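Local coordinates for Serine/threonine-protein kinase Tel1 (Chaetomium thermophilum, PDB 6SKY) that probably phosphorylates serine and threonine residues in [ST]-Q motifs of target proteins, using ATP, to activate checkpoint signalling after DNA damage, at residues A[1617-1631]-A[2060-2072]. Numbering follows the deposited sequence.
Sequences WKSCSSQRLGGEYLA and HDGLKNTVRHLSS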
# COMPACT_ATOMS: atom_id res chain seq x y z
N TRP A 1617 -37.02 28.16 0.31
CA TRP A 1617 -37.53 26.83 0.01
C TRP A 1617 -38.92 26.63 0.58
O TRP A 1617 -39.80 26.07 -0.08
CB TRP A 1617 -36.59 25.75 0.54
CG TRP A 1617 -37.21 24.41 0.44
CD1 TRP A 1617 -37.57 23.60 1.47
CD2 TRP A 1617 -37.57 23.72 -0.76
NE1 TRP A 1617 -38.13 22.45 0.99
CE2 TRP A 1617 -38.14 22.50 -0.38
CE3 TRP A 1617 -37.46 24.02 -2.11
CZ2 TRP A 1617 -38.60 21.59 -1.31
CZ3 TRP A 1617 -37.92 23.12 -3.03
CH2 TRP A 1617 -38.48 21.91 -2.62
N LYS A 1618 -39.14 27.06 1.82
CA LYS A 1618 -40.47 26.99 2.41
C LYS A 1618 -41.50 27.69 1.54
O LYS A 1618 -42.66 27.28 1.49
CB LYS A 1618 -40.44 27.60 3.80
CG LYS A 1618 -41.29 26.90 4.81
CD LYS A 1618 -41.14 27.57 6.15
CE LYS A 1618 -39.70 27.60 6.57
NZ LYS A 1618 -39.52 28.38 7.81
N SER A 1619 -41.09 28.76 0.86
CA SER A 1619 -42.02 29.51 0.02
C SER A 1619 -42.35 28.76 -1.26
O SER A 1619 -43.52 28.63 -1.63
CB SER A 1619 -41.42 30.87 -0.31
OG SER A 1619 -42.07 31.44 -1.43
N CYS A 1620 -41.33 28.26 -1.96
CA CYS A 1620 -41.57 27.58 -3.23
C CYS A 1620 -42.00 26.14 -3.00
O CYS A 1620 -41.45 25.21 -3.59
CB CYS A 1620 -40.34 27.64 -4.13
SG CYS A 1620 -38.85 26.94 -3.44
N SER A 1621 -43.01 25.96 -2.15
CA SER A 1621 -43.65 24.69 -1.88
C SER A 1621 -45.16 24.87 -1.93
O SER A 1621 -45.91 24.29 -1.14
CB SER A 1621 -43.21 24.12 -0.54
OG SER A 1621 -41.82 23.83 -0.54
N SER A 1622 -45.60 25.70 -2.86
CA SER A 1622 -47.00 25.99 -3.14
C SER A 1622 -47.31 25.54 -4.57
O SER A 1622 -46.51 24.86 -5.21
CB SER A 1622 -47.29 27.47 -2.95
OG SER A 1622 -48.58 27.80 -3.44
N GLN A 1623 -48.49 25.90 -5.05
CA GLN A 1623 -48.88 25.58 -6.42
C GLN A 1623 -49.23 26.80 -7.26
O GLN A 1623 -49.42 26.66 -8.47
CB GLN A 1623 -50.08 24.63 -6.44
CG GLN A 1623 -51.39 25.31 -6.10
CD GLN A 1623 -52.60 24.46 -6.42
OE1 GLN A 1623 -52.59 23.24 -6.25
NE2 GLN A 1623 -53.66 25.10 -6.90
N ARG A 1624 -49.32 27.99 -6.66
CA ARG A 1624 -49.75 29.19 -7.36
C ARG A 1624 -48.58 30.06 -7.79
O ARG A 1624 -48.75 31.27 -7.99
CB ARG A 1624 -50.71 29.99 -6.47
CG ARG A 1624 -51.69 29.11 -5.72
CD ARG A 1624 -52.33 29.86 -4.57
NE ARG A 1624 -53.45 30.70 -5.00
CZ ARG A 1624 -54.18 31.45 -4.17
NH1 ARG A 1624 -53.90 31.47 -2.88
NH2 ARG A 1624 -55.18 32.18 -4.65
N LEU A 1625 -47.39 29.48 -7.93
CA LEU A 1625 -46.17 30.22 -8.20
C LEU A 1625 -45.79 30.09 -9.67
O LEU A 1625 -45.80 28.99 -10.22
CB LEU A 1625 -45.02 29.71 -7.33
CG LEU A 1625 -45.29 29.73 -5.83
CD1 LEU A 1625 -44.10 29.15 -5.13
CD2 LEU A 1625 -45.57 31.13 -5.34
N GLY A 1626 -45.44 31.22 -10.28
CA GLY A 1626 -45.04 31.23 -11.67
C GLY A 1626 -43.76 30.46 -11.90
O GLY A 1626 -43.16 29.88 -11.00
N GLY A 1627 -43.34 30.46 -13.16
CA GLY A 1627 -42.11 29.80 -13.52
C GLY A 1627 -40.90 30.64 -13.18
O GLY A 1627 -39.86 30.12 -12.77
N GLU A 1628 -41.01 31.96 -13.35
CA GLU A 1628 -39.88 32.81 -13.04
C GLU A 1628 -39.63 32.88 -11.54
O GLU A 1628 -38.48 33.02 -11.12
CB GLU A 1628 -40.10 34.20 -13.63
CG GLU A 1628 -39.65 34.29 -15.07
CD GLU A 1628 -40.10 35.56 -15.77
OE1 GLU A 1628 -41.30 35.66 -16.11
OE2 GLU A 1628 -39.25 36.45 -15.97
N TYR A 1629 -40.67 32.73 -10.72
CA TYR A 1629 -40.42 32.66 -9.29
C TYR A 1629 -39.70 31.37 -8.92
O TYR A 1629 -38.82 31.38 -8.05
CB TYR A 1629 -41.70 32.78 -8.49
CG TYR A 1629 -41.41 32.75 -7.02
CD1 TYR A 1629 -40.94 33.87 -6.37
CD2 TYR A 1629 -41.58 31.60 -6.29
CE1 TYR A 1629 -40.65 33.84 -5.04
CE2 TYR A 1629 -41.29 31.56 -4.95
CZ TYR A 1629 -40.83 32.68 -4.33
OH TYR A 1629 -40.55 32.64 -3.00
N LEU A 1630 -40.05 30.26 -9.56
CA LEU A 1630 -39.34 29.02 -9.28
C LEU A 1630 -37.90 29.08 -9.77
O LEU A 1630 -37.02 28.51 -9.14
CB LEU A 1630 -40.06 27.83 -9.92
CG LEU A 1630 -41.33 27.40 -9.22
CD1 LEU A 1630 -41.70 26.02 -9.66
CD2 LEU A 1630 -41.14 27.44 -7.73
N ALA A 1631 -37.65 29.77 -10.88
CA ALA A 1631 -36.27 29.96 -11.31
C ALA A 1631 -35.49 30.80 -10.30
O ALA A 1631 -34.34 30.49 -9.99
CB ALA A 1631 -36.22 30.61 -12.68
N HIS A 2060 -32.38 29.10 -17.03
CA HIS A 2060 -33.53 29.36 -16.18
C HIS A 2060 -34.55 28.23 -16.26
O HIS A 2060 -35.17 27.87 -15.26
CB HIS A 2060 -34.17 30.68 -16.56
CG HIS A 2060 -33.34 31.87 -16.18
ND1 HIS A 2060 -32.30 31.79 -15.29
CD2 HIS A 2060 -33.41 33.16 -16.57
CE1 HIS A 2060 -31.75 32.98 -15.15
NE2 HIS A 2060 -32.41 33.83 -15.91
N ASP A 2061 -34.74 27.65 -17.45
CA ASP A 2061 -35.60 26.48 -17.55
C ASP A 2061 -35.03 25.32 -16.74
O ASP A 2061 -35.79 24.56 -16.11
CB ASP A 2061 -35.77 26.08 -19.01
CG ASP A 2061 -36.90 25.10 -19.22
OD1 ASP A 2061 -37.54 24.69 -18.23
OD2 ASP A 2061 -37.16 24.73 -20.39
N GLY A 2062 -33.71 25.17 -16.73
CA GLY A 2062 -33.10 24.12 -15.92
C GLY A 2062 -33.34 24.31 -14.44
O GLY A 2062 -33.69 23.37 -13.73
N LEU A 2063 -33.15 25.54 -13.96
CA LEU A 2063 -33.40 25.83 -12.54
C LEU A 2063 -34.84 25.57 -12.16
O LEU A 2063 -35.12 24.97 -11.11
CB LEU A 2063 -33.03 27.28 -12.24
CG LEU A 2063 -31.57 27.68 -12.33
CD1 LEU A 2063 -31.43 29.17 -12.27
CD2 LEU A 2063 -30.78 27.05 -11.22
N LYS A 2064 -35.78 26.00 -13.00
CA LYS A 2064 -37.19 25.80 -12.74
C LYS A 2064 -37.54 24.32 -12.66
O LYS A 2064 -38.24 23.88 -11.74
CB LYS A 2064 -37.99 26.50 -13.82
CG LYS A 2064 -39.47 26.51 -13.67
CD LYS A 2064 -40.06 27.01 -14.97
CE LYS A 2064 -39.27 28.20 -15.49
NZ LYS A 2064 -39.31 28.30 -16.97
N ASN A 2065 -37.07 23.54 -13.63
CA ASN A 2065 -37.38 22.12 -13.64
C ASN A 2065 -36.76 21.40 -12.45
O ASN A 2065 -37.37 20.50 -11.87
CB ASN A 2065 -36.92 21.49 -14.94
CG ASN A 2065 -37.58 22.11 -16.14
OD1 ASN A 2065 -38.78 22.33 -16.16
ND2 ASN A 2065 -36.79 22.41 -17.16
N THR A 2066 -35.54 21.79 -12.06
CA THR A 2066 -34.91 21.15 -10.92
C THR A 2066 -35.67 21.43 -9.64
O THR A 2066 -35.84 20.53 -8.81
CB THR A 2066 -33.46 21.62 -10.79
OG1 THR A 2066 -32.75 21.28 -11.98
CG2 THR A 2066 -32.81 20.93 -9.63
N VAL A 2067 -36.15 22.66 -9.45
CA VAL A 2067 -36.92 22.95 -8.25
C VAL A 2067 -38.24 22.19 -8.27
O VAL A 2067 -38.69 21.67 -7.24
CB VAL A 2067 -37.14 24.46 -8.10
CG1 VAL A 2067 -38.09 24.74 -6.97
CG2 VAL A 2067 -35.84 25.11 -7.81
N ARG A 2068 -38.88 22.10 -9.44
CA ARG A 2068 -40.12 21.34 -9.52
C ARG A 2068 -39.90 19.87 -9.20
O ARG A 2068 -40.80 19.20 -8.69
CB ARG A 2068 -40.74 21.47 -10.90
CG ARG A 2068 -41.41 22.79 -11.18
CD ARG A 2068 -42.37 22.62 -12.33
NE ARG A 2068 -42.85 23.89 -12.86
CZ ARG A 2068 -42.40 24.45 -13.97
NH1 ARG A 2068 -42.90 25.60 -14.38
NH2 ARG A 2068 -41.44 23.86 -14.67
N HIS A 2069 -38.71 19.35 -9.50
CA HIS A 2069 -38.44 17.95 -9.19
C HIS A 2069 -38.12 17.76 -7.71
O HIS A 2069 -38.49 16.74 -7.12
CB HIS A 2069 -37.30 17.43 -10.05
CG HIS A 2069 -37.05 15.97 -9.90
ND1 HIS A 2069 -35.79 15.43 -9.80
CD2 HIS A 2069 -37.91 14.92 -9.84
CE1 HIS A 2069 -35.87 14.12 -9.67
NE2 HIS A 2069 -37.15 13.78 -9.69
N LEU A 2070 -37.43 18.72 -7.10
CA LEU A 2070 -37.19 18.65 -5.66
C LEU A 2070 -38.49 18.72 -4.89
O LEU A 2070 -38.60 18.13 -3.81
CB LEU A 2070 -36.27 19.78 -5.22
CG LEU A 2070 -34.77 19.71 -5.47
CD1 LEU A 2070 -34.18 21.06 -5.22
CD2 LEU A 2070 -34.15 18.70 -4.56
N SER A 2071 -39.47 19.46 -5.40
CA SER A 2071 -40.76 19.54 -4.71
C SER A 2071 -41.60 18.28 -4.87
O SER A 2071 -42.61 18.14 -4.18
CB SER A 2071 -41.56 20.74 -5.21
OG SER A 2071 -40.98 21.95 -4.77
N SER A 2072 -41.21 17.37 -5.76
CA SER A 2072 -42.05 16.22 -6.07
C SER A 2072 -42.14 15.23 -4.92
O SER A 2072 -42.99 14.34 -4.95
CB SER A 2072 -41.54 15.52 -7.32
OG SER A 2072 -41.68 16.35 -8.45
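Where Ala1631 meets Lys2064, their CA atoms 4.5 Å apart, the start of helix 1627-1644 (1627-1631) crosses the 2060-2070 part of helix 2052-2070 nearly at a right angle (85°), with the axes of these short segments 8.1 Å apart at their closest. This is helix-on-helix packing within the chain's alpha solenoid: the end of helix 1606-1619 and the first turn of helix 1627-1644 pack on a helix of the FAT domain, far along the sequence. Leu1630 carries the middle. Its two methyls divide the work, CD1 lying 3.6 Å from CG of Arg2068 and CD2 resting against Val2067 CG1 at 4.1 Å, while the leucine and arginine side chains run roughly perpendicular to each other. With CG1 anti to the backbone N (chi1 172°), Val2067 also turns that methyl toward SG of Cys1620 and the edge of the Trp1617 ring, and its CG2 lies against Leu1630 O. Gly1627, having no side chain, lets Lys2064 lie close along its backbone; the lysine chain bends at chi3 (-43°) and its CE comes to 3.4 Å from Gly1627 O. Leu2063, whose CD1 touches Ala1631 O, and Thr2066 also pack on helix 2077-2097. At the C-terminal end of 2060-2072, the indole of Trp1617 reaches in with CH2, 4.0 Å from Leu2070 CB and 3.3 Å from the hydroxyl OG of Ser2071, which itself makes a weak hydrogen bond back to Val2067 O.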